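Local coordinates for protein Alpha/beta fold hydrolase (Pseudomonas aeruginosa, PDB 6I8W) that is a membrane-bound phospholipase A of the alpha/beta hydrolase fold that degrades membrane phospholipids and acts as a bacterial virulence factor, at residues Arg31-Glu34 / Arg35-Gly39; Pro204-Pro207 / Ala208-Arg212. All blocks are in the same frame, centred on the assembly; numbering follows the deposited sequence.

Contact 1. Residues Arg31-Glu34 / Arg35-Gly39; sequences RTVE and RGLAG. With BOG (octyl beta-D-glucopyranoside), chain D.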
loop_
_atom_site.group_PDB
_atom_site.type_symbol
_atom_site.label_atom_id
_atom_site.label_comp_id
_atom_site.label_asym_id
_atom_site.label_seq_id
_atom_site.Cartn_x
_atom_site.Cartn_y
_atom_site.Cartn_z
ATOM N N ARG A 31 -0.516 -11.889 -11.598
ATOM C CA ARG A 31 0.029 -12.017 -10.244
ATOM C C ARG A 31 1.139 -13.057 -10.236
ATOM O O ARG A 31 2.182 -12.861 -9.626
ATOM C CB ARG A 31 -1.059 -12.418 -9.229
ATOM C CG ARG A 31 -1.925 -11.263 -8.742
ATOM C CD ARG A 31 -3.166 -11.752 -7.980
ATOM N NE ARG A 31 -3.837 -10.639 -7.324
ATOM C CZ ARG A 31 -5.014 -10.724 -6.708
ATOM N NH1 ARG A 31 -5.673 -11.873 -6.668
ATOM N NH2 ARG A 31 -5.526 -9.654 -6.118
ATOM N N THR A 32 0.895 -14.179 -10.899
ATOM C CA THR A 32 1.881 -15.241 -10.978
ATOM C C THR A 32 3.171 -14.710 -11.599
ATOM O O THR A 32 4.270 -14.973 -11.096
ATOM C CB THR A 32 1.337 -16.436 -11.789
ATOM O OG1 THR A 32 0.224 -16.996 -11.092
ATOM C CG2 THR A 32 2.403 -17.507 -11.997
ATOM N N VAL A 33 3.044 -13.919 -12.660
ATOM C CA VAL A 33 4.240 -13.376 -13.306
ATOM C C VAL A 33 4.985 -12.382 -12.419
ATOM O O VAL A 33 6.185 -12.528 -12.159
ATOM C CB VAL A 33 3.889 -12.669 -14.641
ATOM C CG1 VAL A 33 5.112 -11.908 -15.205
ATOM C CG2 VAL A 33 3.388 -13.671 -15.650
ATOM N N GLU A 34 4.264 -11.376 -11.932
ATOM C CA GLU A 34 4.905 -10.306 -11.191
ATOM C C GLU A 34 5.426 -10.790 -9.833
ATOM O O GLU A 34 6.506 -10.392 -9.414
ATOM C CB GLU A 34 3.940 -9.123 -11.037
ATOM C CG GLU A 34 3.603 -8.437 -12.397
ATOM C CD GLU A 34 4.752 -7.608 -12.998
ATOM O OE1 GLU A 34 5.613 -7.103 -12.242
ATOM O OE2 GLU A 34 4.768 -7.420 -14.234
ATOM N N ARG A 35 4.664 -11.630 -9.133
ATOM C CA ARG A 35 5.156 -12.197 -7.872
ATOM C C ARG A 35 6.366 -13.113 -8.129
ATOM O O ARG A 35 7.339 -13.103 -7.376
ATOM C CB ARG A 35 4.044 -12.964 -7.138
ATOM C CG ARG A 35 2.891 -12.059 -6.672
ATOM C CD ARG A 35 1.710 -12.872 -6.140
ATOM N NE ARG A 35 0.625 -12.009 -5.684
ATOM C CZ ARG A 35 -0.485 -12.453 -5.114
ATOM N NH1 ARG A 35 -0.650 -13.755 -4.916
ATOM N NH2 ARG A 35 -1.415 -11.588 -4.717
ATOM N N GLY A 36 6.289 -13.922 -9.180
ATOM C CA GLY A 36 7.365 -14.846 -9.500
ATOM C C GLY A 36 8.656 -14.096 -9.827
ATOM O O GLY A 36 9.745 -14.478 -9.376
ATOM N N LEU A 37 8.542 -13.023 -10.602
ATOM C CA LEU A 37 9.724 -12.218 -10.925
ATOM C C LEU A 37 10.326 -11.571 -9.676
ATOM O O LEU A 37 11.524 -11.360 -9.604
ATOM C CB LEU A 37 9.391 -11.146 -11.962
ATOM C CG LEU A 37 9.147 -11.632 -13.397
ATOM C CD1 LEU A 37 8.588 -10.482 -14.218
ATOM C CD2 LEU A 37 10.447 -12.169 -14.041
ATOM N N ALA A 38 9.494 -11.291 -8.681
ATOM C CA ALA A 38 9.977 -10.654 -7.461
ATOM C C ALA A 38 10.449 -11.673 -6.437
ATOM O O ALA A 38 11.015 -11.306 -5.407
ATOM C CB ALA A 38 8.895 -9.792 -6.865
ATOM N N GLY A 39 10.205 -12.952 -6.712
ATOM C CA GLY A 39 10.537 -13.998 -5.767
ATOM C C GLY A 39 9.603 -14.009 -4.552
ATOM O O GLY A 39 10.024 -14.370 -3.459
HETATM C C1 BOG D . 1.621 -5.884 -17.552
HETATM O O1 BOG D . 1.385 -5.116 -16.371
HETATM C C2 BOG D . 2.334 -4.968 -18.555
HETATM O O2 BOG D . 1.348 -4.179 -19.217
HETATM C C3 BOG D . 3.179 -5.695 -19.600
HETATM O O3 BOG D . 3.969 -4.779 -20.374
HETATM C C4 BOG D . 4.077 -6.674 -18.868
HETATM O O4 BOG D . 5.002 -7.304 -19.774
HETATM C C5 BOG D . 3.131 -7.680 -18.213
HETATM O O5 BOG D . 2.367 -7.048 -17.174
HETATM C C6 BOG D . 3.852 -8.918 -17.677
HETATM O O6 BOG D . 4.054 -8.836 -16.265
HETATM C "C1'" BOG D . 0.652 -5.817 -15.372
HETATM C "C2'" BOG D . 0.770 -5.057 -14.059
HETATM C "C3'" BOG D . 0.895 -3.570 -14.344
HETATM C "C4'" BOG D . 0.751 -2.732 -13.087
HETATM C "C5'" BOG D . -0.012 -1.460 -13.432
HETATM C "C6'" BOG D . 0.089 -0.435 -12.313
HETATM C "C7'" BOG D . -1.067 0.552 -12.395
HETATM C "C8'" BOG D . -1.122 1.191 -13.762
#
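R31 and R35 lie side by side and point the same way, with their guanidinium planes 18° apart. Over one face of the R35 guanidinium sits R31 CD, displaced toward the rim. NH2 of R35 lies over one face of the R31 guanidinium and comes within 3.7 Å of R31 NE. Both chains are extended from CG to NE, which carries the two charges down the same flank of the helix. Nearby acids probably offset the two positive charges. D76 makes salt bridges to both NE atoms, one through each carboxylate oxygen, and E42 binds R35 NH1.

The residues form the C-terminal two turns of the long helix 3-38, which leads into strand 41-47 at one edge of the alpha/beta hydrolase sheet. R35 N bonds R31 O, G36 N bonds T32 O, and L37 N bonds V33 O at 2.9 Å. A38 N reaches E34 O at 3.2 Å. G39 then takes positive phi (72°) and closes the helix in a Schellman motif.

V33 and L37 run alongside each other, with V33 CG1 3.9 Å from L37 CD1. On the detergent side, E34 OE2 accepts a hydrogen bond of 2.6 Å from O6 of octyl beta-D-glucopyranoside. The E34 chain bends at chi2 (-72°), turning its carboxylate back from the extended path. Its other oxygen, OE1, makes a salt bridge to R80, so the buried carboxylate is held at both oxygens. V33 CG1 touches the same sugar hydroxyl, O6, at 3.4 Å.

Contact 2. Residues Pro204-Pro207 / Ala208-Arg212; sequences PPLP and APLKR. With BOG (octyl beta-D-glucopyranoside), chain D.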
loop_
_atom_site.group_PDB
_atom_site.type_symbol
_atom_site.label_atom_id
_atom_site.label_comp_id
_atom_site.label_asym_id
_atom_site.label_seq_id
_atom_site.Cartn_x
_atom_site.Cartn_y
_atom_site.Cartn_z
ATOM N N PRO A 204 2.379 3.329 -15.570
ATOM C CA PRO A 204 2.885 2.117 -16.226
ATOM C C PRO A 204 1.824 1.494 -17.145
ATOM O O PRO A 204 0.633 1.581 -16.844
ATOM C CB PRO A 204 3.213 1.186 -15.045
ATOM C CG PRO A 204 3.405 2.100 -13.872
ATOM C CD PRO A 204 2.452 3.250 -14.100
ATOM N N PRO A 205 2.256 0.887 -18.264
ATOM C CA PRO A 205 1.372 0.217 -19.227
ATOM C C PRO A 205 0.516 -0.840 -18.533
ATOM O O PRO A 205 1.034 -1.631 -17.737
ATOM C CB PRO A 205 2.353 -0.440 -20.211
ATOM C CG PRO A 205 3.590 0.340 -20.092
ATOM C CD PRO A 205 3.670 0.793 -18.661
ATOM N N LEU A 206 -0.771 -0.835 -18.841
ATOM C CA LEU A 206 -1.760 -1.735 -18.264
ATOM C C LEU A 206 -2.638 -2.254 -19.396
ATOM O O LEU A 206 -3.279 -1.463 -20.076
ATOM C CB LEU A 206 -2.614 -1.009 -17.215
ATOM C CG LEU A 206 -3.573 -1.819 -16.335
ATOM C CD1 LEU A 206 -2.817 -2.820 -15.490
ATOM C CD2 LEU A 206 -4.379 -0.886 -15.443
ATOM N N PRO A 207 -2.636 -3.572 -19.632
ATOM C CA PRO A 207 -3.490 -4.154 -20.677
ATOM C C PRO A 207 -4.970 -3.838 -20.430
ATOM O O PRO A 207 -5.405 -3.960 -19.295
ATOM C CB PRO A 207 -3.231 -5.659 -20.551
ATOM C CG PRO A 207 -1.925 -5.775 -19.847
ATOM C CD PRO A 207 -1.838 -4.591 -18.931
ATOM N N ALA A 208 -5.701 -3.438 -21.469
ATOM C CA ALA A 208 -7.107 -3.031 -21.353
ATOM C C ALA A 208 -8.009 -4.045 -20.631
ATOM O O ALA A 208 -8.801 -3.648 -19.775
ATOM C CB ALA A 208 -7.682 -2.713 -22.750
ATOM N N PRO A 209 -7.908 -5.350 -20.973
ATOM C CA PRO A 209 -8.758 -6.286 -20.228
ATOM C C PRO A 209 -8.425 -6.328 -18.732
ATOM O O PRO A 209 -9.333 -6.411 -17.915
ATOM C CB PRO A 209 -8.472 -7.631 -20.904
ATOM C CG PRO A 209 -8.022 -7.268 -22.299
ATOM C CD PRO A 209 -7.226 -6.015 -22.101
ATOM N N LEU A 210 -7.146 -6.262 -18.377
ATOM C CA LEU A 210 -6.769 -6.264 -16.971
ATOM C C LEU A 210 -7.268 -5.001 -16.274
ATOM O O LEU A 210 -7.763 -5.055 -15.149
ATOM C CB LEU A 210 -5.249 -6.382 -16.806
ATOM C CG LEU A 210 -4.773 -6.331 -15.346
ATOM C CD1 LEU A 210 -5.421 -7.425 -14.518
ATOM C CD2 LEU A 210 -3.262 -6.445 -15.281
ATOM N N LYS A 211 -7.149 -3.866 -16.953
ATOM C CA LYS A 211 -7.601 -2.597 -16.398
ATOM C C LYS A 211 -9.093 -2.604 -16.067
ATOM O O LYS A 211 -9.488 -2.166 -15.001
ATOM C CB LYS A 211 -7.308 -1.461 -17.376
ATOM C CG LYS A 211 -7.855 -0.116 -16.927
ATOM C CD LYS A 211 -7.734 0.895 -18.051
ATOM C CE LYS A 211 -8.826 1.946 -17.961
ATOM N NZ LYS A 211 -8.770 2.913 -19.102
ATOM N N ARG A 212 -9.912 -3.111 -16.982
ATOM C CA ARG A 212 -11.352 -3.160 -16.756
ATOM C C ARG A 212 -11.722 -4.006 -15.533
ATOM O O ARG A 212 -12.616 -3.648 -14.764
ATOM C CB ARG A 212 -12.071 -3.688 -18.001
ATOM C CG ARG A 212 -12.267 -2.623 -19.066
ATOM C CD ARG A 212 -13.128 -3.105 -20.229
ATOM N NE ARG A 212 -12.325 -3.517 -21.377
ATOM C CZ ARG A 212 -12.122 -4.781 -21.735
ATOM N NH1 ARG A 212 -12.674 -5.768 -21.037
ATOM N NH2 ARG A 212 -11.375 -5.057 -22.796
HETATM C C1 BOG D . 1.621 -5.884 -17.552
HETATM O O1 BOG D . 1.385 -5.116 -16.371
HETATM C C2 BOG D . 2.334 -4.968 -18.555
HETATM O O2 BOG D . 1.348 -4.179 -19.217
HETATM C C3 BOG D . 3.179 -5.695 -19.600
HETATM O O3 BOG D . 3.969 -4.779 -20.374
HETATM C C4 BOG D . 4.077 -6.674 -18.868
HETATM O O4 BOG D . 5.002 -7.304 -19.774
HETATM C C5 BOG D . 3.131 -7.680 -18.213
HETATM O O5 BOG D . 2.367 -7.048 -17.174
HETATM C C6 BOG D . 3.852 -8.918 -17.677
HETATM O O6 BOG D . 4.054 -8.836 -16.265
HETATM C "C1'" BOG D . 0.652 -5.817 -15.372
HETATM C "C2'" BOG D . 0.770 -5.057 -14.059
HETATM C "C3'" BOG D . 0.895 -3.570 -14.344
HETATM C "C4'" BOG D . 0.751 -2.732 -13.087
HETATM C "C5'" BOG D . -0.012 -1.460 -13.432
HETATM C "C6'" BOG D . 0.089 -0.435 -12.313
HETATM C "C7'" BOG D . -1.067 0.552 -12.395
HETATM C "C8'" BOG D . -1.122 1.191 -13.762
#
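P207 sits at the N-cap of helix 208-234, where its carbonyl oxygen accepts a hydrogen bond of 2.9 Å from K211 N. R212 N continues the helical pattern by bonding A208 O. P209 lies in this first turn, where the lack of an N-H costs no helical bond.

L206 makes the closest apolar side-chain contacts. One methyl, CD1, meets L210 CD2 at 3.7 Å. The other, CD2, packs on K211 CB at 3.6 Å. L206 crosses both partners at about a right angle. With CG anti to the backbone N (chi1 -171°), its branch reaches the helix turn, and the methyls diverge to the two partners. The extended K211 chain leads away from this contact, and its NZ bonds Q193. P207 CB lies 4.3 Å from L210 CB and adds a looser apolar contact. L210 also packs on L26 and V30 of helix 3-38, which joins this turn to the N-terminal helix.

The detergent octyl beta-D-glucopyranoside follows the loop. Its O2 gives a hydrogen bond of 3.0 Å to P205 O. The ring of P207 lies against the same hydroxyl, with CD 3.2 Å from O2. L210 CD2 lies 4.0 Å from C1' at the sugar end of the alkyl chain. L206 CD1 touches C5' further along, at 3.7 Å. The loop offers the carbonyl of P205 to the sugar, and L206, with L210 of the helix, offers methyls to the tail. The site thus meets the amphiphile with a polar acceptor at its sugar and apolar groups along its tail, though this detergent does not show how a lipid would bind.

Overall arrangement
Contact 1 is the end of helix 3-38, and contact 2 the start of helix 208-234 with the loop before it. Their centres lie about 17 Å apart, their nearest atoms about 7 Å apart, and they do not touch. One octyl beta-D-glucopyranoside spans the gap. Its sugar is hydrogen-bonded to both, through O6 at 31-39 and O2 at 204-212, while its alkyl chain runs along the second. Bound myristic acid lies close by, about 4 Å from the R31 side chain and about 5 Å from that of L210. Detergent and fatty acid thus lie near charged and apolar side chains alike. The likely S137-H286-D258 triad belongs to neither contact.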